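Local coordinates for beta-glucuronidase (uncultured Clostridium sp., PDB 6U7J), which hydrolyses beta-glucuronides as a family 2 glycosyl hydrolase and, as a gut microbial enzyme, reactivates estrogens, at the interface of chains A and B and the interface of chains A and C. Residues are numbered along the deposited sequence; one frame, centred on the assembly and turned at random. Chains: chain A/B/C, Beta-glucuronidase.

Chain A meets two copies of itself here, chain B through contact 1 and chain C through contact 2, and the centres of the two patches lie about 30 Å apart. They share no residue: contact 1 joins loop residues of the TIM-barrel segment on both chains, whereas contact 2 sets helix 319-331 and a loop residue of chain A against strand 53-56 and loops of chain C. Both interfaces are two-fold symmetric. Together they let one subunit hold two neighbours at once, in keeping with the four copies of the deposited assembly, although the coordinates alone do not establish the oligomer in solution.

Contact 1: the interface of chains A and B. Residues chain A 523, 562-563; chain B 523, 562-563.
Loops of the family 2 TIM-barrel segment form this two-fold patch, where the Leu562-Lys563 stretch of each chain lies against its copy and Phe523 of each chain borders it. The stems of A:Lys563 and B:Lys563 pass at a slant at their CG atoms, 3.8 Å apart. In both lysines CG stands anti to the carbonyl carbon (chi1 -74° in A:Lys563), which directs the aliphatic stem over the partner's Leu562. CD of A:Lys563 thus packs on CB of B:Leu562 at 3.8 Å; the twin contact, from B:Lys563 to A:Leu562, is slightly wider. The lysine stem meets the leucine at CB rather than chiefly at its branched tip. Past the stems the chains differ: A:Lys563 bends at chi3 (-70°) as well as at chi4, whereas B:Lys563 stays extended through chi3 (-157°). The NZ amino groups of A:Lys563 and B:Lys563 end 6.2 Å apart, near enough that like charges might repel weakly but not in contact. Polar coupling between the chains runs through water. Water 2 lies 2.7 Å from the carbonyl O of A:Lys563 and also meets O of B:Leu562, while water 1 pairs O of A:Leu562 with O of B:Lys563. Each water gives one carbonyl of each chain a shared partner where the chains make no direct polar contact. Each Leu562 carbonyl also faces a phenylalanine: O of B:Leu562 lies in the ring plane of A:Phe523, at its edge, 3.5 Å from the tip atom CZ, and O of A:Leu562 stands likewise 3.5 Å from CZ of B:Phe523.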
loop_
_atom_site.group_PDB
_atom_site.type_symbol
_atom_site.label_atom_id
_atom_site.label_comp_id
_atom_site.label_asym_id
_atom_site.label_seq_id
_atom_site.Cartn_x
_atom_site.Cartn_y
_atom_site.Cartn_z
ATOM N N PHE A 523 6.350 -11.647 6.010
ATOM C CA PHE A 523 6.041 -10.259 5.682
ATOM C C PHE A 523 4.542 -9.974 5.665
ATOM O O PHE A 523 4.163 -8.802 5.694
ATOM C CB PHE A 523 6.648 -9.785 4.350
ATOM C CG PHE A 523 8.135 -9.816 4.338
ATOM C CD1 PHE A 523 8.867 -8.806 4.965
ATOM C CD2 PHE A 523 8.814 -10.865 3.729
ATOM C CE1 PHE A 523 10.256 -8.840 4.974
ATOM C CE2 PHE A 523 10.207 -10.909 3.727
ATOM C CZ PHE A 523 10.929 -9.903 4.344
ATOM N N LEU A 562 19.517 -4.861 2.605
ATOM C CA LEU A 562 18.593 -5.579 1.743
ATOM C C LEU A 562 17.521 -6.336 2.514
ATOM O O LEU A 562 16.580 -6.836 1.890
ATOM C CB LEU A 562 19.360 -6.554 0.844
ATOM C CG LEU A 562 20.357 -5.934 -0.119
ATOM C CD1 LEU A 562 20.854 -6.968 -1.116
ATOM C CD2 LEU A 562 19.751 -4.728 -0.818
ATOM N N LYS A 563 17.640 -6.442 3.836
ATOM C CA LYS A 563 16.629 -7.087 4.665
ATOM C C LYS A 563 15.734 -6.080 5.363
ATOM O O LYS A 563 14.897 -6.465 6.191
ATOM C CB LYS A 563 17.288 -8.007 5.691
ATOM C CG LYS A 563 17.824 -9.288 5.068
ATOM C CD LYS A 563 18.174 -10.330 6.109
ATOM C CE LYS A 563 19.396 -9.916 6.909
ATOM N NZ LYS A 563 20.339 -11.072 7.081
ATOM N N PHE B 523 14.438 0.273 -2.231
ATOM C CA PHE B 523 13.042 -0.193 -2.176
ATOM C C PHE B 523 12.049 0.878 -2.606
ATOM O O PHE B 523 10.900 0.567 -2.911
ATOM C CB PHE B 523 12.649 -0.714 -0.792
ATOM C CG PHE B 523 13.356 -1.974 -0.403
ATOM C CD1 PHE B 523 13.061 -3.170 -1.040
ATOM C CD2 PHE B 523 14.322 -1.967 0.599
ATOM C CE1 PHE B 523 13.722 -4.348 -0.690
ATOM C CE2 PHE B 523 14.988 -3.137 0.939
ATOM C CZ PHE B 523 14.677 -4.328 0.298
ATOM N N LEU B 562 14.312 -13.873 3.651
ATOM C CA LEU B 562 14.214 -12.576 4.324
ATOM C C LEU B 562 14.528 -11.384 3.417
ATOM O O LEU B 562 14.369 -10.230 3.849
ATOM C CB LEU B 562 15.139 -12.570 5.538
ATOM C CG LEU B 562 14.817 -13.614 6.620
ATOM C CD1 LEU B 562 15.408 -13.222 7.970
ATOM C CD2 LEU B 562 13.337 -13.824 6.773
ATOM N N LYS B 563 14.993 -11.621 2.195
ATOM C CA LYS B 563 15.229 -10.548 1.244
ATOM C C LYS B 563 14.140 -10.454 0.193
ATOM O O LYS B 563 14.256 -9.633 -0.725
ATOM C CB LYS B 563 16.575 -10.733 0.558
ATOM C CG LYS B 563 17.760 -10.539 1.482
ATOM C CD LYS B 563 19.066 -10.684 0.714
ATOM C CE LYS B 563 20.223 -11.059 1.635
ATOM N NZ LYS B 563 21.077 -12.124 1.005
HETATM O O HOH W 1 15.837 -7.529 -0.813
HETATM O O HOH W 2 13.812 -8.899 6.277
#

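Contact 2: the interface of chains A and C. Residues chain A 320-321, 323-324, 327, 576; chain C 56, 59, 63-64, 312.
The guanidinium of A:Arg324 turns an edge towards chain C: the backbone O of C:Ile64 lies in its plane, 3.6 Å from NH1, too long for a hydrogen bond. O of C:Asp63 comes instead from above one face, 3.7 Å from NH1 of A:Arg324; the two carbonyls, from different directions, could favour the arginine's positive charge. CG of A:Arg324 is anti to the backbone N (chi1 170°), and a bend at chi2 (67°) brings CD to 3.2 Å from the O of C:Ile64. Nearer its root, CB of A:Arg324 rests 4.0 Å from CG2 of C:Ile312. The puckered ring of C:Pro56 sits against the start of the helix, its CG 3.6 Å from CA of A:Ala320. One turn on, A:Val323 divides its two methyls between partners: CG2 touches CD of C:Pro56 at 3.7 Å, and CG1 meets CG2 of C:Ile64 at the same 3.7 Å. C:Ile312 reaches the other way with its delta methyl, CD1 standing 3.8 Å from the backbone O of A:Glu576. The contact is therefore chiefly apolar, with carbonyls set among methyl and methylene groups. In the fold, helix 319-331 of the TIM-barrel segment of chain A lies over the end of strand 53-56 and the loop at C:Ile64, both from the sugar-binding segment of chain C, with C:Ile312 from the barrel segment beside them.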
loop_
_atom_site.group_PDB
_atom_site.type_symbol
_atom_site.label_atom_id
_atom_site.label_comp_id
_atom_site.label_asym_id
_atom_site.label_seq_id
_atom_site.Cartn_x
_atom_site.Cartn_y
_atom_site.Cartn_z
ATOM N N ALA A 320 3.882 14.751 22.200
ATOM C CA ALA A 320 2.592 14.321 21.668
ATOM C C ALA A 320 2.649 12.859 21.248
ATOM O O ALA A 320 1.752 12.068 21.568
ATOM C CB ALA A 320 2.182 15.201 20.489
ATOM N N LEU A 321 3.711 12.483 20.531
ATOM C CA LEU A 321 3.949 11.078 20.219
ATOM C C LEU A 321 4.101 10.231 21.480
ATOM O O LEU A 321 3.674 9.068 21.506
ATOM C CB LEU A 321 5.198 10.964 19.354
ATOM C CG LEU A 321 5.600 9.573 18.877
ATOM C CD1 LEU A 321 5.222 9.378 17.414
ATOM C CD2 LEU A 321 7.097 9.392 19.084
ATOM N N VAL A 323 2.580 10.694 24.384
ATOM C CA VAL A 323 1.253 10.419 24.934
ATOM C C VAL A 323 0.529 9.380 24.085
ATOM O O VAL A 323 -0.111 8.460 24.611
ATOM C CB VAL A 323 0.417 11.703 25.062
ATOM C CG1 VAL A 323 -0.908 11.364 25.753
ATOM C CG2 VAL A 323 1.190 12.784 25.845
ATOM N N ARG A 324 0.600 9.521 22.759
ATOM C CA ARG A 324 -0.046 8.551 21.883
ATOM C C ARG A 324 0.487 7.148 22.139
ATOM O O ARG A 324 -0.285 6.185 22.171
ATOM C CB ARG A 324 0.146 8.967 20.419
ATOM C CG ARG A 324 -0.274 7.915 19.383
ATOM C CD ARG A 324 -1.786 7.678 19.375
ATOM N NE ARG A 324 -2.159 6.766 18.289
ATOM C CZ ARG A 324 -3.401 6.391 18.022
ATOM N NH1 ARG A 324 -4.417 6.846 18.760
ATOM N NH2 ARG A 324 -3.628 5.569 17.016
ATOM N N GLU A 327 -1.065 5.834 25.359
ATOM C CA GLU A 327 -2.436 5.409 25.059
ATOM C C GLU A 327 -2.441 4.069 24.343
ATOM O O GLU A 327 -3.273 3.204 24.631
ATOM C CB GLU A 327 -3.152 6.461 24.206
ATOM C CG GLU A 327 -3.483 7.758 24.941
ATOM C CD GLU A 327 -4.755 7.621 25.779
ATOM O OE1 GLU A 327 -5.643 6.833 25.370
ATOM O OE2 GLU A 327 -4.865 8.290 26.838
ATOM N N GLU A 576 3.571 5.517 12.070
ATOM C CA GLU A 576 2.560 6.521 12.368
ATOM C C GLU A 576 1.567 6.054 13.430
ATOM O O GLU A 576 0.478 6.638 13.559
ATOM C CB GLU A 576 1.824 6.922 11.094
ATOM C CG GLU A 576 2.752 7.509 10.008
ATOM C CD GLU A 576 3.557 6.432 9.279
ATOM O OE1 GLU A 576 3.076 5.272 9.176
ATOM O OE2 GLU A 576 4.692 6.730 8.854
ATOM N N PRO C 56 -0.959 16.395 25.488
ATOM C CA PRO C 56 0.136 17.308 25.138
ATOM C C PRO C 56 -0.397 18.654 24.685
ATOM O O PRO C 56 -1.498 18.766 24.136
ATOM C CB PRO C 56 0.855 16.580 23.991
ATOM C CG PRO C 56 -0.227 15.742 23.353
ATOM C CD PRO C 56 -1.168 15.344 24.472
ATOM N N SER C 59 -1.216 20.741 20.591
ATOM C CA SER C 59 -1.687 19.580 19.831
ATOM C C SER C 59 -3.209 19.662 19.778
ATOM O O SER C 59 -3.840 20.282 20.640
ATOM C CB SER C 59 -1.246 18.253 20.481
ATOM O OG SER C 59 -1.790 17.105 19.828
ATOM N N ASP C 63 -6.771 13.052 17.864
ATOM C CA ASP C 63 -6.094 11.862 17.367
ATOM C C ASP C 63 -5.096 11.291 18.364
ATOM O O ASP C 63 -4.300 10.421 18.001
ATOM C CB ASP C 63 -5.382 12.173 16.046
ATOM C CG ASP C 63 -6.344 12.370 14.894
ATOM O OD1 ASP C 63 -7.539 12.007 15.035
ATOM O OD2 ASP C 63 -5.906 12.892 13.843
ATOM N N ILE C 64 -5.117 11.764 19.607
ATOM C CA ILE C 64 -4.150 11.313 20.601
ATOM C C ILE C 64 -4.589 9.986 21.225
ATOM O O ILE C 64 -3.759 9.097 21.457
ATOM C CB ILE C 64 -3.945 12.407 21.679
ATOM C CG1 ILE C 64 -3.334 13.686 21.076
ATOM C CG2 ILE C 64 -3.060 11.901 22.793
ATOM C CD1 ILE C 64 -1.863 13.542 20.653
ATOM N N ILE C 312 -0.993 12.333 14.267
ATOM C CA ILE C 312 -1.038 12.298 15.733
ATOM C C ILE C 312 -1.546 13.602 16.335
ATOM O O ILE C 312 -2.489 13.581 17.132
ATOM C CB ILE C 312 0.319 11.897 16.349
ATOM C CG1 ILE C 312 0.581 10.412 16.095
ATOM C CG2 ILE C 312 0.284 12.004 17.878
ATOM C CD1 ILE C 312 1.275 10.098 14.822
#